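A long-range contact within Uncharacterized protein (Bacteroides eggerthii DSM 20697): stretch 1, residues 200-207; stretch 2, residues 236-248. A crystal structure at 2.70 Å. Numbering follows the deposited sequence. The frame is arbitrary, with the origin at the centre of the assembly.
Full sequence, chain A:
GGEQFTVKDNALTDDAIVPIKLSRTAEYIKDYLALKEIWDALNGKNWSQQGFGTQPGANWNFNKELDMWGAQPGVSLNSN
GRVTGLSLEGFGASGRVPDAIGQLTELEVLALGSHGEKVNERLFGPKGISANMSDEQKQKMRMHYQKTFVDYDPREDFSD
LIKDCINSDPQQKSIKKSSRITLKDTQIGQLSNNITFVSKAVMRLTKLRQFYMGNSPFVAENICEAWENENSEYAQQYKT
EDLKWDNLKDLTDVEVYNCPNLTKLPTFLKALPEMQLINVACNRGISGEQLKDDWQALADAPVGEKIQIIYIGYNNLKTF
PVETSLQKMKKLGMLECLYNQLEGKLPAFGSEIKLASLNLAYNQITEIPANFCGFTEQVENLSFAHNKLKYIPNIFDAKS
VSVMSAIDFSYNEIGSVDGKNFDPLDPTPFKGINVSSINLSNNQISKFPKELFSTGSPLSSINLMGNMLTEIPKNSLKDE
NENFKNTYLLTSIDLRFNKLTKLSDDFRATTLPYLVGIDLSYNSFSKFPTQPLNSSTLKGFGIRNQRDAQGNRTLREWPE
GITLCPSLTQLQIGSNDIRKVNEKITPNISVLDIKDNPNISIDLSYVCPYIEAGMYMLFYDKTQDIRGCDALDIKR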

# COMPACT_ATOMS: atom_id res chain seq x y z
N LYS A 200 33.15 -1.44 -9.94
CA LYS A 200 33.55 -0.52 -8.89
C LYS A 200 33.47 0.93 -9.38
O LYS A 200 33.20 1.84 -8.59
CB LYS A 200 35.01 -0.89 -8.56
CG LYS A 200 35.65 -0.25 -7.35
CD LYS A 200 37.09 -0.75 -7.22
CE LYS A 200 37.83 -0.05 -6.11
NZ LYS A 200 39.21 -0.58 -5.92
N ALA A 201 33.70 1.13 -10.71
CA ALA A 201 33.79 2.39 -11.47
C ALA A 201 32.63 3.36 -11.23
O ALA A 201 32.83 4.54 -11.47
CB ALA A 201 33.90 2.11 -12.96
N VAL A 202 31.46 2.88 -10.74
CA VAL A 202 30.27 3.69 -10.44
C VAL A 202 30.66 4.86 -9.44
O VAL A 202 30.10 5.96 -9.54
CB VAL A 202 29.13 2.77 -9.91
CG1 VAL A 202 27.92 3.57 -9.43
CG2 VAL A 202 28.70 1.79 -10.99
N MSE A 203 31.71 4.65 -8.58
CA MSE A 203 32.27 5.65 -7.64
C MSE A 203 32.84 6.89 -8.36
O MSE A 203 33.18 7.88 -7.69
CB MSE A 203 33.43 5.04 -6.84
CG MSE A 203 33.08 3.84 -5.97
SE MSE A 203 34.72 3.34 -5.04
CE MSE A 203 34.20 1.58 -4.37
N ARG A 204 33.05 6.79 -9.68
CA ARG A 204 33.56 7.90 -10.47
C ARG A 204 32.42 8.84 -10.85
O ARG A 204 32.66 10.04 -11.04
CB ARG A 204 34.30 7.40 -11.71
CG ARG A 204 35.27 8.43 -12.29
CD ARG A 204 36.25 7.76 -13.22
NE ARG A 204 37.22 8.67 -13.80
CZ ARG A 204 37.07 9.30 -14.96
NH1 ARG A 204 35.97 9.12 -15.68
NH2 ARG A 204 38.02 10.11 -15.41
N LEU A 205 31.18 8.32 -10.93
CA LEU A 205 29.98 9.09 -11.31
C LEU A 205 29.50 9.91 -10.12
O LEU A 205 28.45 9.63 -9.53
CB LEU A 205 28.88 8.14 -11.84
CG LEU A 205 29.33 6.99 -12.76
CD1 LEU A 205 28.21 6.03 -13.03
CD2 LEU A 205 29.97 7.49 -14.04
N THR A 206 30.27 10.95 -9.78
CA THR A 206 30.02 11.82 -8.62
C THR A 206 28.76 12.68 -8.80
O THR A 206 28.35 13.32 -7.83
CB THR A 206 31.25 12.70 -8.31
OG1 THR A 206 31.53 13.57 -9.42
CG2 THR A 206 32.50 11.88 -7.95
N LYS A 207 28.14 12.69 -10.01
CA LYS A 207 26.94 13.50 -10.26
C LYS A 207 25.66 12.63 -10.20
O LYS A 207 24.56 13.17 -10.30
CB LYS A 207 27.04 14.23 -11.62
CG LYS A 207 28.20 15.21 -11.69
CD LYS A 207 28.06 16.21 -12.80
CE LYS A 207 29.30 17.07 -12.83
NZ LYS A 207 29.12 18.27 -13.69
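Stretch 2 (236-248) QQYKTEDLKWDNL

The apolar centre of the contact is Met203, a selenomethionine, lying across the indole of Trp245. Its CG stands 3.5 Å from the centroid of the Trp245 six-membered ring, 11° off the ring normal, and its SE stands 4.3 Å from the centroid of the five-membered ring, 13° off the normal. Both angles are small, so the side chain, with chi1 m and chi2 and chi3 both t, runs extended over one face of the indole. Its methyl carries on to the pyrrole nitrogen, Met203 CE to Trp245 NE1 being 3.1 Å, a close approach. Val202 meets the same ring differently: Val202 CG1 is 4.1 Å from Trp245 CH2, near the ring plane and thus at its edge.

Leu243 borders this centre, with Met203 CB 3.8 Å from Leu243 CB and Arg204 CG 3.8 Å from Leu243 CD2. Leu248 packs chiefly against backbone: Leu248 CD1 lies 3.3 Å from Met203 O, and Leu248 CG 3.4 Å from Leu205 O. Beyond it, the methyl of Thr206, CG2, comes within 3.8 Å of Asn247 CB.

The backbone register runs alongside these contacts. Residues 200-204 form a 3-10 segment, supported by Met203 N to Lys200 O (3.2 Å) and Arg204 N to Ala201 O (2.9 Å). Stretch 2 enters as the last part of a helix, passes through a type I turn from Tyr238 to Glu241, closed by Glu241 N to Tyr238 O at 3.0 Å, and reaches a second 3-10 segment at 245-247. The nearest CA pairs, Ala201 CA to Tyr238 CA (7.6 Å), Met203 CA to Trp245 CA (5.6 Å) and Thr206 CA to Leu248 CA (4.5 Å), ascend together in sequence; the stretches therefore progress in the same overall sense and draw closer along the way. Together they bury 710 Å².

Toward the polar edge, Tyr238 receives Ala201 CB at its ring edge, 4.2 Å from Tyr238 CD2, and Arg204 over one face. Arg204 CD is 3.4 Å from the Tyr238 ring centroid, 8° off the normal, and Arg204 NE is 3.2 Å from Tyr238 CE1. Although the CA-to-CB bond of Arg204 points sideways, its extended chain brings the guanidinium to Glu241. There Arg204 NE donates to Glu241 OE1 at 2.7 Å with an N-H...acceptor angle of 167°, a nearly linear hydrogen bond within a salt bridge. The other carboxylate oxygen, Glu241 OE2, accepts a weak hydrogen bond from Gln237 NE2 at 3.1 Å, so this acid links Arg204 to the exposed Gln237.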

# COMPACT_ATOMS: atom_id res chain seq x y z
N GLN A 236 42.90 0.88 -15.08
CA GLN A 236 44.28 1.33 -14.92
C GLN A 236 44.33 2.83 -14.64
O GLN A 236 45.13 3.27 -13.82
CB GLN A 236 45.14 0.98 -16.15
CG GLN A 236 45.26 -0.51 -16.52
CD GLN A 236 46.14 -1.39 -15.65
OE1 GLN A 236 46.29 -1.19 -14.43
NE2 GLN A 236 46.67 -2.45 -16.26
N GLN A 237 43.46 3.62 -15.30
CA GLN A 237 43.42 5.07 -15.11
C GLN A 237 42.83 5.41 -13.74
O GLN A 237 43.49 6.12 -12.97
CB GLN A 237 42.61 5.76 -16.23
CG GLN A 237 42.67 7.30 -16.19
CD GLN A 237 41.67 7.99 -17.09
OE1 GLN A 237 41.26 7.49 -18.15
NE2 GLN A 237 41.27 9.19 -16.69
N TYR A 238 41.61 4.89 -13.44
CA TYR A 238 40.80 5.13 -12.24
C TYR A 238 41.46 4.58 -10.98
O TYR A 238 41.16 5.06 -9.88
CB TYR A 238 39.40 4.54 -12.37
CG TYR A 238 38.60 4.90 -13.62
CD1 TYR A 238 39.00 5.93 -14.46
CD2 TYR A 238 37.44 4.20 -13.94
CE1 TYR A 238 38.30 6.23 -15.62
CE2 TYR A 238 36.73 4.49 -15.11
CZ TYR A 238 37.14 5.52 -15.93
OH TYR A 238 36.42 5.82 -17.07
N LYS A 239 42.41 3.61 -11.13
CA LYS A 239 43.22 3.04 -10.05
C LYS A 239 44.02 4.11 -9.34
O LYS A 239 44.28 3.98 -8.14
CB LYS A 239 44.18 1.96 -10.59
CG LYS A 239 43.69 0.53 -10.37
CD LYS A 239 44.61 -0.50 -11.01
CE LYS A 239 44.08 -1.91 -10.87
NZ LYS A 239 45.00 -2.91 -11.48
N THR A 240 44.42 5.16 -10.07
CA THR A 240 45.25 6.26 -9.58
C THR A 240 44.39 7.47 -9.19
O THR A 240 44.95 8.53 -8.85
CB THR A 240 46.29 6.67 -10.66
OG1 THR A 240 45.62 7.26 -11.78
CG2 THR A 240 47.16 5.51 -11.14
N GLU A 241 43.05 7.33 -9.24
CA GLU A 241 42.16 8.46 -9.02
C GLU A 241 41.61 8.58 -7.60
O GLU A 241 41.05 9.64 -7.29
CB GLU A 241 41.00 8.44 -10.02
CG GLU A 241 41.46 9.02 -11.35
CD GLU A 241 40.44 9.14 -12.46
OE1 GLU A 241 39.24 9.29 -12.18
OE2 GLU A 241 40.88 9.15 -13.64
N ASP A 242 41.79 7.54 -6.72
CA ASP A 242 41.32 7.55 -5.31
C ASP A 242 39.81 7.89 -5.28
O ASP A 242 39.38 8.96 -4.82
CB ASP A 242 42.17 8.51 -4.41
CG ASP A 242 41.76 8.59 -2.95
OD1 ASP A 242 41.17 7.60 -2.43
OD2 ASP A 242 42.03 9.64 -2.31
N LEU A 243 39.03 6.96 -5.86
CA LEU A 243 37.58 7.05 -5.94
C LEU A 243 36.97 6.62 -4.61
O LEU A 243 37.48 5.70 -3.94
CB LEU A 243 37.03 6.21 -7.10
CG LEU A 243 37.64 6.40 -8.51
CD1 LEU A 243 37.18 5.31 -9.43
CD2 LEU A 243 37.27 7.75 -9.11
N LYS A 244 35.92 7.32 -4.18
CA LYS A 244 35.30 7.07 -2.90
C LYS A 244 33.81 7.18 -3.01
O LYS A 244 33.31 8.04 -3.74
CB LYS A 244 35.81 8.07 -1.84
CG LYS A 244 37.25 7.86 -1.38
CD LYS A 244 37.85 9.10 -0.73
CE LYS A 244 39.19 8.77 -0.09
NZ LYS A 244 39.91 9.97 0.40
N TRP A 245 33.09 6.36 -2.23
CA TRP A 245 31.64 6.43 -2.16
C TRP A 245 31.19 7.74 -1.52
O TRP A 245 30.11 8.24 -1.84
CB TRP A 245 31.04 5.23 -1.41
CG TRP A 245 31.07 3.95 -2.20
CD1 TRP A 245 31.75 2.82 -1.88
CD2 TRP A 245 30.39 3.68 -3.43
NE1 TRP A 245 31.51 1.84 -2.82
CE2 TRP A 245 30.70 2.35 -3.80
CE3 TRP A 245 29.56 4.44 -4.28
CZ2 TRP A 245 30.21 1.76 -4.98
CZ3 TRP A 245 29.06 3.85 -5.44
CH2 TRP A 245 29.37 2.52 -5.77
N ASP A 246 32.06 8.35 -0.67
CA ASP A 246 31.77 9.61 -0.01
C ASP A 246 31.60 10.76 -1.00
O ASP A 246 30.89 11.71 -0.69
CB ASP A 246 32.87 9.96 1.00
CG ASP A 246 32.48 11.11 1.93
OD1 ASP A 246 31.49 10.96 2.68
OD2 ASP A 246 33.17 12.17 1.89
N ASN A 247 32.19 10.66 -2.20
CA ASN A 247 32.13 11.69 -3.23
C ASN A 247 30.78 11.71 -4.00
O ASN A 247 30.49 12.72 -4.65
CB ASN A 247 33.28 11.52 -4.21
CG ASN A 247 34.63 11.68 -3.57
OD1 ASN A 247 35.53 10.88 -3.80
ND2 ASN A 247 34.79 12.69 -2.71
N LEU A 248 29.96 10.65 -3.88
CA LEU A 248 28.64 10.60 -4.50
C LEU A 248 27.62 11.28 -3.57
O LEU A 248 26.74 10.66 -2.94
CB LEU A 248 28.26 9.15 -4.84
CG LEU A 248 28.67 8.67 -6.25
CD1 LEU A 248 30.20 8.67 -6.44
CD2 LEU A 248 28.10 7.30 -6.53